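Local coordinates for protein fanconi-associated nuclease 1 homolog (Pseudomonas aeruginosa, PDB 5Y7Q) that belongs to the FAN1 nuclease family and combines a helix-turn-helix region, a SAP region and a VRR-NUC domain in one largely helical chain, at residues Q143-H148 / A174-D179; D107-V112 / P183-R188; R249-L254 / L258-A263; A74-A79 / L116-V121. One frame throughout, in Å; residues are numbered along the deposited sequence.

Contacts 2 and 4 are neighbours, with centres about 10 Å apart. Both use helix 108-118, and their segments alternate along the chain: 74-79, 107-112, 116-121, then 183-188. Strands 121-123 and 184-187 pair in one antiparallel sheet, and Arg188 N and Trp120 O form a probable hydrogen bond. The two contacts thus make one continuous patch, and the later chain returns to the HTH region. Contact 1 is nested inside the loop closed by contact 2, in the SAP region, its centre about 23 Å away. Helix 173-176 leads on to strand 184-187. Contact 3 comes later, in a helical part, its centre about 34 to 36 Å from the others.

Contact 1 of 4, residues Q143-H148 / A174-D179; sequences QLFRDH and AEWQAD
Leu144 CG lies anti to the backbone N (chi1 176°), which carries the two methyl groups out toward Gln177. Gln177 CG instead sits between its own backbone N and carbonyl carbon (chi1 58°), and its CB is left as the main surface for the leucine. Leu144 CD1 is 3.7 Å from Gln177 CB. The second methyl is a little farther off, with Leu144 CD2 4.0 Å from Gln177 CB and 4.1 Å from Gln177 CG. The two side chains slant across one another, and it is the aliphatic base of the glutamine that is used. Leu144 CD1 is also 4.2 Å from the carbonyl oxygen, Trp176 O.

This packing joins the end of helix 138-144 to the end of the short helix 173-176, both in the SAP region. Beside the leucine, Phe145 meets the indole of Trp176. Phe145 CZ is 4.3 Å from Trp176 CE3, and that carbon lies near the plane of the Phe145 ring, at its edge. The opposing indole is met obliquely. Leu144 CG covers one face of the Phe145 ring, 3.9 Å above its centre. Leu132 of helix 129-135 touches both aromatic side chains, and Phe167 meets Phe145 edge-to-face. No hydrogen bond crosses between the two segments. Within segment 143-148, Arg146 NE donates to Gln143 O at 2.8 Å, in the carbonyl plane and on a lone pair. The acceptor also lies close to the guanidinium plane, and the bond ties the turn back to the helix end.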
# COMPACT_ATOMS: atom_id res chain seq x y z
N GLN A 143 -33.32 -24.90 -9.28
CA GLN A 143 -34.71 -25.15 -9.64
C GLN A 143 -35.13 -24.32 -10.85
O GLN A 143 -35.85 -24.82 -11.73
CB GLN A 143 -35.60 -24.83 -8.44
CG GLN A 143 -37.07 -25.08 -8.69
CD GLN A 143 -37.95 -24.48 -7.62
OE1 GLN A 143 -37.50 -23.65 -6.82
NE2 GLN A 143 -39.22 -24.90 -7.59
N LEU A 144 -34.68 -23.07 -10.93
CA LEU A 144 -35.13 -22.17 -11.98
C LEU A 144 -34.82 -22.73 -13.36
O LEU A 144 -35.71 -22.88 -14.21
CB LEU A 144 -34.48 -20.80 -11.81
CG LEU A 144 -34.80 -19.79 -12.92
CD1 LEU A 144 -36.30 -19.75 -13.25
CD2 LEU A 144 -34.32 -18.40 -12.56
N PHE A 145 -33.55 -23.05 -13.60
CA PHE A 145 -33.07 -23.56 -14.88
C PHE A 145 -33.10 -25.08 -14.95
O PHE A 145 -32.41 -25.65 -15.80
CB PHE A 145 -31.68 -23.03 -15.15
CG PHE A 145 -31.59 -21.55 -15.10
CD1 PHE A 145 -30.94 -20.91 -14.05
CD2 PHE A 145 -32.18 -20.78 -16.09
CE1 PHE A 145 -30.86 -19.52 -13.99
CE2 PHE A 145 -32.11 -19.39 -16.04
CZ PHE A 145 -31.44 -18.76 -14.98
N ARG A 146 -33.80 -25.75 -14.02
CA ARG A 146 -33.76 -27.20 -13.92
C ARG A 146 -33.94 -27.90 -15.27
O ARG A 146 -33.33 -28.95 -15.50
CB ARG A 146 -34.81 -27.70 -12.93
CG ARG A 146 -36.11 -28.24 -13.54
CD ARG A 146 -37.23 -27.21 -13.50
NE ARG A 146 -37.65 -26.95 -12.13
CZ ARG A 146 -38.67 -27.56 -11.53
NH1 ARG A 146 -39.39 -28.46 -12.19
NH2 ARG A 146 -38.97 -27.26 -10.27
N ASP A 147 -34.74 -27.32 -16.18
CA ASP A 147 -34.99 -27.98 -17.46
C ASP A 147 -33.81 -27.88 -18.42
O ASP A 147 -33.75 -28.64 -19.40
CB ASP A 147 -36.26 -27.40 -18.10
CG ASP A 147 -37.52 -27.62 -17.25
OD1 ASP A 147 -37.66 -28.69 -16.62
OD2 ASP A 147 -38.38 -26.71 -17.20
N HIS A 148 -32.88 -26.95 -18.18
CA HIS A 148 -31.61 -26.90 -18.90
C HIS A 148 -30.45 -27.55 -18.14
O HIS A 148 -29.31 -27.49 -18.62
CB HIS A 148 -31.24 -25.46 -19.24
CG HIS A 148 -32.33 -24.69 -19.93
ND1 HIS A 148 -33.43 -24.19 -19.26
CD2 HIS A 148 -32.47 -24.30 -21.22
CE1 HIS A 148 -34.21 -23.55 -20.11
NE2 HIS A 148 -33.65 -23.60 -21.31
N ALA A 174 -37.95 -9.72 -13.11
CA ALA A 174 -39.27 -10.26 -13.42
C ALA A 174 -39.25 -11.10 -14.69
O ALA A 174 -39.99 -12.09 -14.79
CB ALA A 174 -40.29 -9.12 -13.54
N GLU A 175 -38.42 -10.74 -15.66
CA GLU A 175 -38.29 -11.54 -16.87
C GLU A 175 -37.43 -12.78 -16.69
O GLU A 175 -37.46 -13.66 -17.56
CB GLU A 175 -37.72 -10.69 -18.01
CG GLU A 175 -38.66 -9.62 -18.55
CD GLU A 175 -38.00 -8.76 -19.62
OE1 GLU A 175 -38.44 -8.84 -20.80
OE2 GLU A 175 -37.04 -8.02 -19.27
N TRP A 176 -36.65 -12.88 -15.62
CA TRP A 176 -35.90 -14.11 -15.38
C TRP A 176 -36.82 -15.17 -14.77
O TRP A 176 -37.08 -16.21 -15.38
CB TRP A 176 -34.69 -13.86 -14.49
CG TRP A 176 -33.48 -13.27 -15.18
CD1 TRP A 176 -32.93 -12.05 -14.94
CD2 TRP A 176 -32.65 -13.89 -16.17
NE1 TRP A 176 -31.83 -11.85 -15.73
CE2 TRP A 176 -31.63 -12.97 -16.50
CE3 TRP A 176 -32.68 -15.12 -16.83
CZ2 TRP A 176 -30.65 -13.24 -17.45
CZ3 TRP A 176 -31.70 -15.39 -17.77
CH2 TRP A 176 -30.70 -14.45 -18.06
N GLN A 177 -37.32 -14.91 -13.57
CA GLN A 177 -38.39 -15.72 -13.01
C GLN A 177 -39.47 -14.81 -12.43
O GLN A 177 -39.17 -13.93 -11.61
CB GLN A 177 -37.88 -16.69 -11.94
CG GLN A 177 -37.16 -16.05 -10.78
CD GLN A 177 -37.20 -16.94 -9.56
OE1 GLN A 177 -38.09 -17.79 -9.45
NE2 GLN A 177 -36.25 -16.76 -8.64
N ALA A 178 -40.72 -15.03 -12.86
CA ALA A 178 -41.84 -14.18 -12.48
C ALA A 178 -42.41 -14.50 -11.10
O ALA A 178 -43.15 -13.67 -10.55
CB ALA A 178 -42.96 -14.28 -13.52
N ASP A 179 -42.09 -15.66 -10.52
CA ASP A 179 -42.58 -16.05 -9.20
C ASP A 179 -41.60 -15.74 -8.06
O ASP A 179 -41.86 -16.10 -6.91
CB ASP A 179 -42.97 -17.54 -9.19
CG ASP A 179 -41.77 -18.48 -9.09
OD1 ASP A 179 -41.45 -18.94 -7.97
OD2 ASP A 179 -41.15 -18.79 -10.14

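Contact 2 of 4, residues D107-V112 / P183-R188; sequences DTRAAV and PVYELR
Arg109 and Val112 are the residues of helix 108-118 that touch segment 183-188. Just before them, Asp107 is the N-cap. Its OD1 accepts weak bonds from the backbone N of Arg109 and of Ala110, so the first turn of the helix is held at its open end.

Arg109 follows. Its CG is anti to the backbone N (chi1 -160°), and the chain bends at chi3 (-63°). It passes the tyrosine hydroxyl, with Arg109 CG 4.0 Å from Tyr185 OH, and crosses that side chain at about a right angle. The hydroxyl lies at the edge of the guanidinium, near its plane. The guanidinium then reaches the proline, where Arg109 NH2 is 3.7 Å from Pro183 CG. Glu97 joins these polar ends, forming a salt bridge with Arg109 NH2 and a hydrogen bond with Tyr185 OH.

Val112, one turn on, brings both methyl groups to the tyrosine. Val112 CG1 is 3.7 Å from Tyr185 CE1 and 3.9 Å from Tyr185 OH. Val112 CG2 stands 4.1 Å above one face of the ring, offset toward its rim. Leu83 of helix 78-89 touches the same valine, and Val121 packs on Tyr185.

The tyrosine lies between helix 108-118 and the central strand of the antiparallel sheet 94-96, 184-187, 121-123. Helices packed on a small antiparallel sheet are consistent with a winged-helix form of the HTH domain, here with its middle strand supplied from later in the chain.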
# COMPACT_ATOMS: atom_id res chain seq x y z
N ASP A 107 -39.28 -0.53 8.09
CA ASP A 107 -39.71 -1.02 6.79
C ASP A 107 -38.77 -0.55 5.68
O ASP A 107 -38.58 0.66 5.50
CB ASP A 107 -41.14 -0.52 6.54
CG ASP A 107 -41.73 -1.00 5.22
OD1 ASP A 107 -41.00 -1.54 4.35
OD2 ASP A 107 -42.96 -0.82 5.04
N THR A 108 -38.23 -1.50 4.93
CA THR A 108 -37.26 -1.14 3.89
C THR A 108 -37.94 -0.51 2.69
O THR A 108 -37.47 0.50 2.17
CB THR A 108 -36.46 -2.36 3.45
OG1 THR A 108 -35.81 -2.93 4.59
CG2 THR A 108 -35.40 -1.98 2.41
N ARG A 109 -39.06 -1.10 2.24
CA ARG A 109 -39.74 -0.58 1.06
C ARG A 109 -40.12 0.88 1.23
O ARG A 109 -39.83 1.73 0.37
CB ARG A 109 -40.96 -1.46 0.76
CG ARG A 109 -41.47 -1.35 -0.67
CD ARG A 109 -42.40 -2.51 -1.00
NE ARG A 109 -41.71 -3.79 -0.93
CZ ARG A 109 -42.34 -4.96 -0.87
NH1 ARG A 109 -43.67 -5.01 -0.88
NH2 ARG A 109 -41.63 -6.08 -0.81
N ALA A 110 -40.73 1.21 2.38
CA ALA A 110 -41.04 2.60 2.68
C ALA A 110 -39.79 3.47 2.60
O ALA A 110 -39.77 4.48 1.89
CB ALA A 110 -41.70 2.71 4.06
N ALA A 111 -38.72 3.07 3.28
CA ALA A 111 -37.53 3.93 3.31
C ALA A 111 -36.88 4.07 1.94
O ALA A 111 -36.16 5.05 1.69
CB ALA A 111 -36.52 3.40 4.33
N VAL A 112 -37.09 3.10 1.05
CA VAL A 112 -36.44 3.19 -0.25
C VAL A 112 -37.23 4.04 -1.24
O VAL A 112 -36.63 4.54 -2.21
CB VAL A 112 -36.17 1.79 -0.81
CG1 VAL A 112 -37.42 1.20 -1.47
CG2 VAL A 112 -35.01 1.83 -1.80
N PRO A 183 -38.13 -8.39 -4.04
CA PRO A 183 -37.60 -7.40 -4.98
C PRO A 183 -36.10 -7.18 -4.82
O PRO A 183 -35.47 -7.59 -3.84
CB PRO A 183 -38.38 -6.12 -4.65
CG PRO A 183 -38.90 -6.34 -3.29
CD PRO A 183 -39.14 -7.81 -3.14
N VAL A 184 -35.53 -6.53 -5.82
CA VAL A 184 -34.10 -6.34 -5.93
C VAL A 184 -33.82 -4.90 -6.32
O VAL A 184 -34.32 -4.43 -7.34
CB VAL A 184 -33.49 -7.32 -6.95
CG1 VAL A 184 -32.17 -6.81 -7.43
CG2 VAL A 184 -33.32 -8.69 -6.32
N TYR A 185 -33.01 -4.20 -5.53
CA TYR A 185 -32.65 -2.80 -5.77
C TYR A 185 -31.23 -2.68 -6.29
O TYR A 185 -30.34 -3.47 -5.92
CB TYR A 185 -32.81 -1.99 -4.48
CG TYR A 185 -34.18 -2.14 -3.85
CD1 TYR A 185 -35.27 -1.44 -4.34
CD2 TYR A 185 -34.39 -3.00 -2.79
CE1 TYR A 185 -36.52 -1.57 -3.79
CE2 TYR A 185 -35.63 -3.13 -2.22
CZ TYR A 185 -36.70 -2.42 -2.72
OH TYR A 185 -37.95 -2.56 -2.16
N GLU A 186 -31.01 -1.71 -7.17
CA GLU A 186 -29.69 -1.38 -7.69
C GLU A 186 -29.37 0.08 -7.40
O GLU A 186 -30.12 0.98 -7.81
CB GLU A 186 -29.59 -1.64 -9.20
CG GLU A 186 -28.21 -1.27 -9.77
CD GLU A 186 -28.11 -1.45 -11.28
OE1 GLU A 186 -28.81 -0.72 -12.04
OE2 GLU A 186 -27.33 -2.34 -11.72
N LEU A 187 -28.23 0.32 -6.73
CA LEU A 187 -27.73 1.66 -6.48
C LEU A 187 -27.12 2.27 -7.75
O LEU A 187 -26.36 1.60 -8.44
CB LEU A 187 -26.70 1.58 -5.37
CG LEU A 187 -26.01 2.72 -4.68
CD1 LEU A 187 -27.01 3.71 -4.11
CD2 LEU A 187 -25.24 1.98 -3.59
N ARG A 188 -27.55 3.48 -8.12
CA ARG A 188 -27.06 4.12 -9.34
C ARG A 188 -26.14 5.33 -9.14
O ARG A 188 -25.69 5.90 -10.14
CB ARG A 188 -28.23 4.50 -10.24
CG ARG A 188 -28.69 3.34 -11.13
CD ARG A 188 -28.34 3.58 -12.59
NE ARG A 188 -28.22 5.01 -12.90
CZ ARG A 188 -29.24 5.85 -13.06
NH1 ARG A 188 -29.02 7.14 -13.33
NH2 ARG A 188 -30.49 5.42 -12.91

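Contact 3 of 4, residues R249-L254 / L258-A263; sequences RQRFDL and LEELLA
Arg251 NH2 has two carboxylates near it, of which Glu256 is the stronger partner and Glu260 the one across this contact. Glu256, in the turn between the helices, forms a salt bridge with it. Arg251 NH2 is 4.4 Å from Glu260 OE2, too far for a salt bridge, so only a longer-range attraction is likely. Glu260 OE2 lies at the edge of the guanidinium, near its plane. The two glutamate carboxylates are close to each other, and the arginine may ease their repulsion.

Leu261 packs against one face of the guanidinium. Its CD2 lies 4.3 Å from the plane of the Arg251 group, toward the rim. The same methyl meets the start of the arginine chain, with Leu261 CD2 4.1 Å from Arg251 CB. The other methyl turns to Phe252, with Leu261 CD1 3.6 Å from Phe252 CB and 3.8 Å from Phe252 CD1. One leucine thereby spans two successive residues of the facing helix.

Phe252 CG is anti to the backbone N (chi1 173°), and the ring extends far enough to meet Leu258 too. Phe252 CD1 is 3.9 Å from Leu258 CD2. Both leucines approach the ring obliquely. Phe286 and His289 of helix 273-292 meet this ring edge-to-face, and Phe286 also touches Leu258.

The short helix segments run almost exactly antiparallel, at 176°, with axes 10.6 Å apart. A short turn connects them. This is a helical hairpin (alpha-alpha hairpin) at the end of helix 236-253, with its apolar side packed on helix 273-292.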
# COMPACT_ATOMS: atom_id res chain seq x y z
N ARG A 249 -6.04 1.01 -14.11
CA ARG A 249 -5.56 -0.12 -13.33
C ARG A 249 -6.62 -1.20 -13.22
O ARG A 249 -6.33 -2.39 -13.41
CB ARG A 249 -5.10 0.35 -11.95
CG ARG A 249 -4.67 -0.75 -11.02
CD ARG A 249 -4.10 -0.16 -9.73
NE ARG A 249 -2.98 0.75 -10.00
CZ ARG A 249 -1.69 0.48 -9.80
NH1 ARG A 249 -1.32 -0.70 -9.31
NH2 ARG A 249 -0.76 1.39 -10.09
N GLN A 250 -7.88 -0.80 -12.96
CA GLN A 250 -8.97 -1.77 -12.92
C GLN A 250 -9.04 -2.60 -14.20
O GLN A 250 -8.97 -3.84 -14.18
CB GLN A 250 -10.29 -1.05 -12.67
CG GLN A 250 -10.35 -0.31 -11.36
CD GLN A 250 -10.93 -1.15 -10.25
OE1 GLN A 250 -12.15 -1.37 -10.20
NE2 GLN A 250 -10.08 -1.63 -9.35
N ARG A 251 -9.18 -1.92 -15.35
CA ARG A 251 -9.35 -2.65 -16.61
C ARG A 251 -8.14 -3.54 -16.90
O ARG A 251 -8.31 -4.65 -17.42
CB ARG A 251 -9.60 -1.67 -17.75
CG ARG A 251 -10.97 -1.01 -17.74
CD ARG A 251 -10.94 0.38 -18.38
NE ARG A 251 -10.68 0.34 -19.83
CZ ARG A 251 -10.30 1.39 -20.56
NH1 ARG A 251 -10.14 2.57 -19.98
NH2 ARG A 251 -10.09 1.26 -21.86
N PHE A 252 -6.93 -3.08 -16.58
CA PHE A 252 -5.75 -3.93 -16.74
C PHE A 252 -5.87 -5.19 -15.90
O PHE A 252 -5.71 -6.31 -16.41
CB PHE A 252 -4.48 -3.16 -16.38
CG PHE A 252 -3.23 -4.01 -16.36
CD1 PHE A 252 -2.79 -4.65 -17.51
CD2 PHE A 252 -2.49 -4.16 -15.19
CE1 PHE A 252 -1.64 -5.44 -17.49
CE2 PHE A 252 -1.34 -4.94 -15.17
CZ PHE A 252 -0.91 -5.58 -16.32
N ASP A 253 -6.19 -5.03 -14.62
CA ASP A 253 -6.39 -6.16 -13.72
C ASP A 253 -7.51 -7.09 -14.18
O ASP A 253 -7.58 -8.23 -13.70
CB ASP A 253 -6.69 -5.66 -12.30
CG ASP A 253 -5.43 -5.51 -11.47
OD1 ASP A 253 -4.54 -6.37 -11.62
OD2 ASP A 253 -5.33 -4.54 -10.68
N LEU A 254 -8.38 -6.65 -15.09
CA LEU A 254 -9.39 -7.55 -15.66
C LEU A 254 -8.95 -8.22 -16.96
O LEU A 254 -9.75 -8.96 -17.54
CB LEU A 254 -10.71 -6.81 -15.91
CG LEU A 254 -11.58 -6.46 -14.70
CD1 LEU A 254 -13.00 -6.15 -15.15
CD2 LEU A 254 -11.54 -7.57 -13.64
N LEU A 258 -3.18 -4.21 -23.62
CA LEU A 258 -2.53 -2.92 -23.43
C LEU A 258 -2.69 -1.99 -24.62
O LEU A 258 -2.38 -0.81 -24.47
CB LEU A 258 -1.04 -3.09 -23.17
CG LEU A 258 -0.66 -3.85 -21.92
CD1 LEU A 258 0.82 -4.05 -21.99
CD2 LEU A 258 -1.05 -3.08 -20.67
N GLU A 259 -3.13 -2.47 -25.79
CA GLU A 259 -3.20 -1.58 -26.95
C GLU A 259 -4.15 -0.42 -26.67
O GLU A 259 -3.77 0.76 -26.76
CB GLU A 259 -3.63 -2.36 -28.19
CG GLU A 259 -3.76 -1.49 -29.46
CD GLU A 259 -4.17 -2.28 -30.73
OE1 GLU A 259 -3.28 -2.87 -31.37
OE2 GLU A 259 -5.38 -2.31 -31.08
N GLU A 260 -5.39 -0.74 -26.28
CA GLU A 260 -6.35 0.31 -25.97
C GLU A 260 -6.10 0.92 -24.59
O GLU A 260 -6.41 2.10 -24.37
CB GLU A 260 -7.78 -0.22 -26.09
CG GLU A 260 -8.08 -1.51 -25.32
CD GLU A 260 -9.46 -2.11 -25.64
OE1 GLU A 260 -9.61 -2.75 -26.71
OE2 GLU A 260 -10.39 -1.95 -24.82
N LEU A 261 -5.52 0.15 -23.67
CA LEU A 261 -5.10 0.73 -22.39
C LEU A 261 -4.15 1.90 -22.61
O LEU A 261 -4.37 2.99 -22.09
CB LEU A 261 -4.44 -0.34 -21.52
CG LEU A 261 -5.37 -1.29 -20.78
CD1 LEU A 261 -4.56 -2.18 -19.87
CD2 LEU A 261 -6.41 -0.52 -20.00
N LEU A 262 -3.10 1.68 -23.41
CA LEU A 262 -2.09 2.71 -23.66
C LEU A 262 -2.66 3.85 -24.48
O LEU A 262 -2.32 5.01 -24.23
CB LEU A 262 -0.89 2.12 -24.39
CG LEU A 262 -0.03 1.12 -23.63
CD1 LEU A 262 0.96 0.49 -24.61
CD2 LEU A 262 0.65 1.79 -22.43
N ALA A 263 -3.49 3.53 -25.49
CA ALA A 263 -4.20 4.58 -26.22
C ALA A 263 -4.94 5.51 -25.26
O ALA A 263 -4.95 6.73 -25.46
CB ALA A 263 -5.19 3.96 -27.22

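Contact 4 of 4, residues A74-A79 / L116-V121; sequences AELPEA and LALGWV
Apolar contacts carry this meeting, and Leu76 makes all of them from the side of segment 74-79. Its two methyl groups divide the work. Leu76 CD2 is 4.1 Å from Leu118 CD1, and these two leucines reach toward each other tip to tip. Leu76 CD1 is 4.0 Å from Trp120 CZ3 and approaches the indole obliquely. Leu76 CG lies anti to its carbonyl carbon (chi1 -77°), which directs the fork of the side chain at both partners. Leu118 and Trp120 also pack on each other, with Leu118 CD1 3.8 Å above one face of the indole, toward its rim. Ala72 of helix 64-75 touches both, and Phe69 meets the indole ring.

In the backbone, Leu76 is in the short link between helices 64-75 and 78-89, with Pro77 at the N-cap of the second. Gly119, the first residue after helix 108-118 to leave helical angles, has positive phi, and its N bonds to Leu116 O. The chain then turns into strand 121-123 of the HTH region.

No hydrogen bond or charge pair crosses between these segments. Their attachment therefore rests on van der Waals packing of apolar groups; the whole surface buried between them is small, 88 Å² with both sides summed.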
# COMPACT_ATOMS: atom_id res chain seq x y z
N ALA A 74 -29.72 16.15 1.64
CA ALA A 74 -30.20 16.88 2.81
C ALA A 74 -31.73 16.93 2.89
O ALA A 74 -32.31 17.01 3.99
CB ALA A 74 -29.64 18.30 2.81
N GLU A 75 -32.42 16.88 1.75
CA GLU A 75 -33.88 16.88 1.80
C GLU A 75 -34.48 15.54 2.24
O GLU A 75 -35.66 15.49 2.59
CB GLU A 75 -34.46 17.27 0.44
CG GLU A 75 -33.88 18.55 -0.12
CD GLU A 75 -33.88 19.68 0.89
OE1 GLU A 75 -34.94 19.92 1.51
OE2 GLU A 75 -32.81 20.31 1.07
N LEU A 76 -33.73 14.45 2.22
CA LEU A 76 -34.33 13.14 2.44
C LEU A 76 -34.76 12.96 3.89
O LEU A 76 -34.10 13.46 4.81
CB LEU A 76 -33.35 12.04 2.07
CG LEU A 76 -33.28 11.86 0.56
CD1 LEU A 76 -32.01 11.10 0.24
CD2 LEU A 76 -34.54 11.15 0.09
N PRO A 77 -35.84 12.23 4.12
CA PRO A 77 -36.16 11.80 5.49
C PRO A 77 -35.07 10.90 6.02
O PRO A 77 -34.38 10.21 5.26
CB PRO A 77 -37.48 11.03 5.31
CG PRO A 77 -37.48 10.60 3.88
CD PRO A 77 -36.82 11.72 3.14
N GLU A 78 -34.92 10.90 7.35
CA GLU A 78 -33.77 10.25 7.97
C GLU A 78 -33.62 8.80 7.52
O GLU A 78 -32.52 8.37 7.16
CB GLU A 78 -33.88 10.32 9.50
CG GLU A 78 -32.54 10.24 10.23
CD GLU A 78 -32.62 10.78 11.66
OE1 GLU A 78 -33.57 10.40 12.39
OE2 GLU A 78 -31.75 11.59 12.04
N ALA A 79 -34.73 8.05 7.49
CA ALA A 79 -34.63 6.63 7.18
C ALA A 79 -34.13 6.39 5.75
O ALA A 79 -33.39 5.43 5.49
CB ALA A 79 -35.97 5.94 7.39
N LEU A 116 -35.98 5.88 -4.86
CA LEU A 116 -36.47 5.55 -6.20
C LEU A 116 -36.90 6.81 -6.96
O LEU A 116 -36.67 6.91 -8.17
CB LEU A 116 -37.62 4.55 -6.12
CG LEU A 116 -37.28 3.22 -5.44
CD1 LEU A 116 -38.48 2.31 -5.45
CD2 LEU A 116 -36.10 2.55 -6.10
N ALA A 117 -37.52 7.78 -6.26
CA ALA A 117 -38.02 8.96 -6.98
C ALA A 117 -36.89 9.81 -7.58
O ALA A 117 -37.09 10.45 -8.62
CB ALA A 117 -38.90 9.82 -6.06
N LEU A 118 -35.73 9.84 -6.93
CA LEU A 118 -34.56 10.58 -7.40
C LEU A 118 -33.75 9.81 -8.44
O LEU A 118 -32.82 10.38 -9.03
CB LEU A 118 -33.64 10.91 -6.23
CG LEU A 118 -34.07 11.96 -5.22
CD1 LEU A 118 -33.43 11.66 -3.85
CD2 LEU A 118 -33.69 13.33 -5.73
N GLY A 119 -34.03 8.52 -8.64
CA GLY A 119 -33.22 7.72 -9.52
C GLY A 119 -31.90 7.26 -8.94
O GLY A 119 -31.13 6.58 -9.64
N TRP A 120 -31.60 7.59 -7.68
CA TRP A 120 -30.39 7.06 -7.07
C TRP A 120 -30.49 5.57 -6.78
O TRP A 120 -29.47 4.95 -6.49
CB TRP A 120 -30.07 7.82 -5.79
CG TRP A 120 -29.82 9.27 -6.02
CD1 TRP A 120 -29.63 9.90 -7.21
CD2 TRP A 120 -29.74 10.28 -5.01
NE1 TRP A 120 -29.43 11.25 -7.01
CE2 TRP A 120 -29.49 11.50 -5.67
CE3 TRP A 120 -29.83 10.26 -3.62
CZ2 TRP A 120 -29.35 12.70 -4.98
CZ3 TRP A 120 -29.68 11.44 -2.94
CH2 TRP A 120 -29.45 12.65 -3.62
N VAL A 121 -31.69 5.00 -6.82
CA VAL A 121 -31.87 3.56 -6.75
C VAL A 121 -32.89 3.18 -7.82
O VAL A 121 -33.93 3.82 -7.92
CB VAL A 121 -32.34 3.10 -5.35
CG1 VAL A 121 -32.68 1.61 -5.34
CG2 VAL A 121 -31.29 3.39 -4.28